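Local coordinates for protein Xaa-Pro Dipeptidase (Alteromonas macleodii, PDB 2QS8) that probably hydrolyses dipeptides as a metal-dependent carboxypeptidase of the amidohydrolase superfamily, and holds magnesium and methionine in its active site, at residues A[13-18]-A[387-392]; A[220-225]-A[246-251]. All coordinates share one frame; numbering follows the deposited sequence.

Neither contact is deep core: each mixes buried with more open residues, and they lie on opposite sides of the chain's centre, their centres 39 Å apart. Interaction 1 joins strand 9-16, near the N-terminus, to the loop between strands 383-386 and 400-405, so it brings together parts near the two ends of the chain in the sheet-rich part. Interaction 2 closes a much shorter span, nested within the stretch of chain that interaction 1 closes, and sets two consecutive helices of the TIM barrel, 215-227 and 239-248, against each other. The two hold no element in common. Apolar side chains meet in both, but interaction 1 adds a lysine beside an asparagine, whereas interaction 2 lays a valine on a helix C-terminus.

Interaction 1: A[13-18]-A[387-392]; sequences AGKLID and KGNPIE
K15 CG lies anti to the carbonyl carbon (chi1 -66°) and the chain beyond it is extended, reaching straight out to N389, while I17, its CG1 likewise anti to the carbonyl carbon, sends CD1 to I391 and P390. K15 NZ stops 3.1 Å from N389 ND2, the two side chains crossing at about a right angle. As modelled, both atoms are donors, which makes this a close approach and not a bond. The amide's other end has a partner of its own: N389 OD1 accepts a bent bond from I391 N at 2.9 Å, the donor tilted 15° from the carbonyl plane, an Asx turn that probably fixes which end of the amide faces the lysine. Alongside, I17 CD1 lies 4.0 Å from I391 CD1, the two side chains sliding past each other in opposite directions, and 4.3 Å from P390 CB. A leucine in place of the asparagine would probably leave I391 N without its side-chain acceptor and the turn less firmly set. Such a pairing of N- and C-terminal chain parts fits the small beta-sandwich domain that accompanies the TIM barrel in many amidohydrolases, here with M352 and I355 of helix 351-357 packed against the isoleucine-proline cluster.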
loop_
_atom_site.group_PDB
_atom_site.type_symbol
_atom_site.label_atom_id
_atom_site.label_comp_id
_atom_site.label_asym_id
_atom_site.label_seq_id
_atom_site.Cartn_x
_atom_site.Cartn_y
_atom_site.Cartn_z
ATOM N N ALA A 13 -8.487 30.581 -52.056
ATOM C CA ALA A 13 -7.580 31.156 -51.083
ATOM C C ALA A 13 -6.536 32.084 -51.715
ATOM O O ALA A 13 -5.701 31.648 -52.513
ATOM C CB ALA A 13 -6.893 30.046 -50.299
ATOM N N GLY A 14 -6.601 33.363 -51.344
ATOM C CA GLY A 14 -5.663 34.343 -51.856
ATOM C C GLY A 14 -4.268 33.824 -51.616
ATOM O O GLY A 14 -3.462 33.713 -52.543
ATOM N N LYS A 15 -3.993 33.497 -50.360
ATOM C CA LYS A 15 -2.707 32.948 -49.966
ATOM C C LYS A 15 -2.953 31.687 -49.141
ATOM O O LYS A 15 -4.017 31.526 -48.533
ATOM C CB LYS A 15 -1.904 33.978 -49.171
ATOM C CG LYS A 15 -1.496 35.182 -50.004
ATOM C CD LYS A 15 -0.386 35.960 -49.336
ATOM C CE LYS A 15 0.161 37.042 -50.256
ATOM N NZ LYS A 15 1.360 37.693 -49.649
ATOM N N LEU A 16 -1.979 30.785 -49.132
ATOM C CA LEU A 16 -2.141 29.541 -48.400
ATOM C C LEU A 16 -0.889 29.032 -47.700
ATOM O O LEU A 16 0.138 28.794 -48.338
ATOM C CB LEU A 16 -2.651 28.445 -49.336
ATOM C CG LEU A 16 -2.687 27.019 -48.760
ATOM C CD1 LEU A 16 -3.810 26.913 -47.741
ATOM C CD2 LEU A 16 -2.906 26.000 -49.877
ATOM N N ILE A 17 -0.990 28.886 -46.379
ATOM C CA ILE A 17 0.079 28.325 -45.568
ATOM C C ILE A 17 -0.515 26.945 -45.273
ATOM O O ILE A 17 -1.479 26.829 -44.516
ATOM C CB ILE A 17 0.288 29.123 -44.264
ATOM C CG1 ILE A 17 0.674 30.568 -44.601
ATOM C CG2 ILE A 17 1.379 28.478 -43.417
ATOM C CD1 ILE A 17 0.865 31.452 -43.391
ATOM N N ASP A 18 0.039 25.907 -45.888
ATOM C CA ASP A 18 -0.509 24.570 -45.720
ATOM C C ASP A 18 -0.049 23.739 -44.524
ATOM O O ASP A 18 -0.647 22.706 -44.236
ATOM C CB ASP A 18 -0.340 23.755 -47.016
ATOM C CG ASP A 18 1.101 23.338 -47.288
ATOM O OD1 ASP A 18 1.993 23.591 -46.455
ATOM O OD2 ASP A 18 1.341 22.738 -48.356
ATOM N N LYS A 387 -7.124 38.201 -42.605
ATOM C CA LYS A 387 -6.738 39.247 -43.542
ATOM C C LYS A 387 -5.324 39.682 -43.186
ATOM O O LYS A 387 -5.064 40.141 -42.074
ATOM C CB LYS A 387 -7.682 40.443 -43.439
ATOM C CG LYS A 387 -9.085 40.182 -43.952
ATOM C CD LYS A 387 -9.960 41.414 -43.770
ATOM C CE LYS A 387 -11.404 41.147 -44.164
ATOM N NZ LYS A 387 -12.286 42.329 -43.904
ATOM N N GLY A 388 -4.402 39.521 -44.124
ATOM C CA GLY A 388 -3.030 39.907 -43.864
ATOM C C GLY A 388 -2.081 38.743 -44.027
ATOM O O GLY A 388 -2.508 37.613 -44.236
ATOM N N ASN A 389 -0.788 39.022 -43.930
ATOM C CA ASN A 389 0.237 37.997 -44.078
ATOM C C ASN A 389 0.868 37.677 -42.726
ATOM O O ASN A 389 1.646 38.466 -42.196
ATOM C CB ASN A 389 1.325 38.478 -45.039
ATOM C CG ASN A 389 2.227 37.350 -45.506
ATOM O OD1 ASN A 389 2.584 36.457 -44.728
ATOM N ND2 ASN A 389 2.611 37.389 -46.782
ATOM N N PRO A 390 0.537 36.510 -42.152
ATOM C CA PRO A 390 1.075 36.090 -40.855
ATOM C C PRO A 390 2.599 36.004 -40.820
ATOM O O PRO A 390 3.211 36.213 -39.772
ATOM C CB PRO A 390 0.421 34.728 -40.642
ATOM C CG PRO A 390 -0.883 34.870 -41.356
ATOM C CD PRO A 390 -0.480 35.555 -42.626
ATOM N N ILE A 391 3.207 35.696 -41.964
ATOM C CA ILE A 391 4.662 35.575 -42.050
ATOM C C ILE A 391 5.387 36.914 -41.854
ATOM O O ILE A 391 6.527 36.945 -41.380
ATOM C CB ILE A 391 5.086 34.977 -43.410
ATOM C CG1 ILE A 391 4.362 33.647 -43.642
ATOM C CG2 ILE A 391 6.600 34.772 -43.444
ATOM C CD1 ILE A 391 4.609 32.609 -42.576
ATOM N N GLU A 392 4.725 38.016 -42.208
ATOM C CA GLU A 392 5.325 39.338 -42.075
ATOM C C GLU A 392 5.009 40.008 -40.736
ATOM O O GLU A 392 5.749 40.871 -40.266
ATOM C CB GLU A 392 4.862 40.249 -43.214
ATOM C CG GLU A 392 5.083 39.673 -44.607
ATOM C CD GLU A 392 4.857 40.699 -45.711
ATOM O OE1 GLU A 392 3.871 41.468 -45.623
ATOM O OE2 GLU A 392 5.663 40.729 -46.670
#

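Interaction 2: A[220-225]-A[246-251]; sequences AVVSAA and IKAGVD
Apolar contact accounts for much of this helix-to-helix junction, and V222 supplies one whole side of it. The V222 CG2 methyl sits 3.8 Å from A248 CB and, in another direction, 3.9 Å from V250 CG1. V222 CG1 is anti to the backbone N (chi1 175°), which places CG2 anti to the carbonyl carbon, where it meets both neighbours. Contact with polar backbone comes next. The carbonyl oxygen of A248 faces the V222 side chain, with CG2 at 3.4 Å and CG1 at 3.5 Å, so the oxygen meets both methyls in van der Waals contact. V222 CG2 also comes within 4.1 Å of G249 C. Backbone hydrogen bonding shapes the second surface: helix 239-248 ends in a Schellman motif, in which G249, at a positive phi of 104°, turns the chain out of the helix and G249 N bonds back to I246 O at 3.1 Å. With phi and psi so placed, a beta carbon on this residue would collide with A248 O, which explains the glycine. A248 also packs on Q215, V218 and D219 along helix 215-227, extending the interface beyond V222. Beneath the helices V250 touches V232 and V234 of strand 231-236, and D251 pairs by backbone with V232 and Y273, carrying the chain from the helical layer into the parallel barrel sheet between strands 231-236 and 273-275.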
loop_
_atom_site.group_PDB
_atom_site.type_symbol
_atom_site.label_atom_id
_atom_site.label_comp_id
_atom_site.label_asym_id
_atom_site.label_seq_id
_atom_site.Cartn_x
_atom_site.Cartn_y
_atom_site.Cartn_z
ATOM N N ALA A 220 6.544 4.619 -13.532
ATOM C CA ALA A 220 5.242 3.976 -13.386
ATOM C C ALA A 220 4.162 4.717 -14.169
ATOM O O ALA A 220 3.234 4.099 -14.670
ATOM C CB ALA A 220 4.853 3.884 -11.911
ATOM N N VAL A 221 4.296 6.041 -14.271
ATOM C CA VAL A 221 3.339 6.853 -15.012
ATOM C C VAL A 221 3.396 6.474 -16.490
ATOM O O VAL A 221 2.367 6.229 -17.121
ATOM C CB VAL A 221 3.656 8.376 -14.896
ATOM C CG1 VAL A 221 2.753 9.171 -15.817
ATOM C CG2 VAL A 221 3.494 8.846 -13.464
ATOM N N VAL A 222 4.605 6.423 -17.032
ATOM C CA VAL A 222 4.793 6.081 -18.435
ATOM C C VAL A 222 4.342 4.654 -18.740
ATOM O O VAL A 222 3.546 4.432 -19.650
ATOM C CB VAL A 222 6.274 6.245 -18.853
ATOM C CG1 VAL A 222 6.469 5.772 -20.286
ATOM C CG2 VAL A 222 6.696 7.711 -18.716
ATOM N N SER A 223 4.831 3.687 -17.976
ATOM C CA SER A 223 4.451 2.304 -18.247
ATOM C C SER A 223 2.949 2.092 -18.106
ATOM O O SER A 223 2.359 1.337 -18.870
ATOM C CB SER A 223 5.214 1.338 -17.337
ATOM O OG SER A 223 4.846 1.499 -15.978
ATOM N N ALA A 224 2.327 2.771 -17.140
ATOM C CA ALA A 224 0.889 2.639 -16.938
ATOM C C ALA A 224 0.139 3.286 -18.098
ATOM O O ALA A 224 -0.763 2.680 -18.661
ATOM C CB ALA A 224 0.479 3.278 -15.628
ATOM N N ALA A 225 0.519 4.508 -18.454
ATOM C CA ALA A 225 -0.129 5.225 -19.561
ATOM C C ALA A 225 0.036 4.490 -20.892
ATOM O O ALA A 225 -0.873 4.489 -21.721
ATOM C CB ALA A 225 0.439 6.626 -19.683
ATOM N N ILE A 246 11.903 13.041 -18.647
ATOM C CA ILE A 246 12.413 12.900 -20.003
ATOM C C ILE A 246 12.987 11.501 -20.164
ATOM O O ILE A 246 12.701 10.815 -21.140
ATOM C CB ILE A 246 13.505 13.941 -20.292
ATOM C CG1 ILE A 246 12.914 15.343 -20.160
ATOM C CG2 ILE A 246 14.069 13.745 -21.697
ATOM C CD1 ILE A 246 13.937 16.449 -20.130
ATOM N N LYS A 247 13.790 11.077 -19.197
ATOM C CA LYS A 247 14.383 9.748 -19.248
ATOM C C LYS A 247 13.327 8.652 -19.143
ATOM O O LYS A 247 13.528 7.549 -19.640
ATOM C CB LYS A 247 15.410 9.577 -18.126
ATOM C CG LYS A 247 16.722 10.311 -18.384
ATOM C CD LYS A 247 17.801 9.983 -17.351
ATOM C CE LYS A 247 17.549 10.647 -16.016
ATOM N NZ LYS A 247 18.688 10.383 -15.092
ATOM N N ALA A 248 12.201 8.951 -18.494
ATOM C CA ALA A 248 11.145 7.951 -18.338
ATOM C C ALA A 248 10.404 7.728 -19.653
ATOM O O ALA A 248 9.784 6.681 -19.853
ATOM C CB ALA A 248 10.162 8.367 -17.238
ATOM N N GLY A 249 10.460 8.722 -20.536
ATOM C CA GLY A 249 9.813 8.595 -21.830
ATOM C C GLY A 249 8.510 9.344 -22.038
ATOM O O GLY A 249 7.704 8.946 -22.878
ATOM N N VAL A 250 8.295 10.425 -21.295
ATOM C CA VAL A 250 7.062 11.181 -21.450
ATOM C C VAL A 250 7.046 11.847 -22.833
ATOM O O VAL A 250 8.088 11.990 -23.465
ATOM C CB VAL A 250 6.894 12.234 -20.325
ATOM C CG1 VAL A 250 6.914 11.546 -18.979
ATOM C CG2 VAL A 250 7.997 13.272 -20.394
ATOM N N ASP A 251 5.858 12.234 -23.297
ATOM C CA ASP A 251 5.694 12.850 -24.608
ATOM C C ASP A 251 6.040 14.332 -24.676
ATOM O O ASP A 251 6.541 14.812 -25.696
ATOM C CB ASP A 251 4.263 12.628 -25.094
ATOM C CG ASP A 251 3.935 11.160 -25.250
ATOM O OD1 ASP A 251 4.312 10.572 -26.285
ATOM O OD2 ASP A 251 3.324 10.584 -24.323
#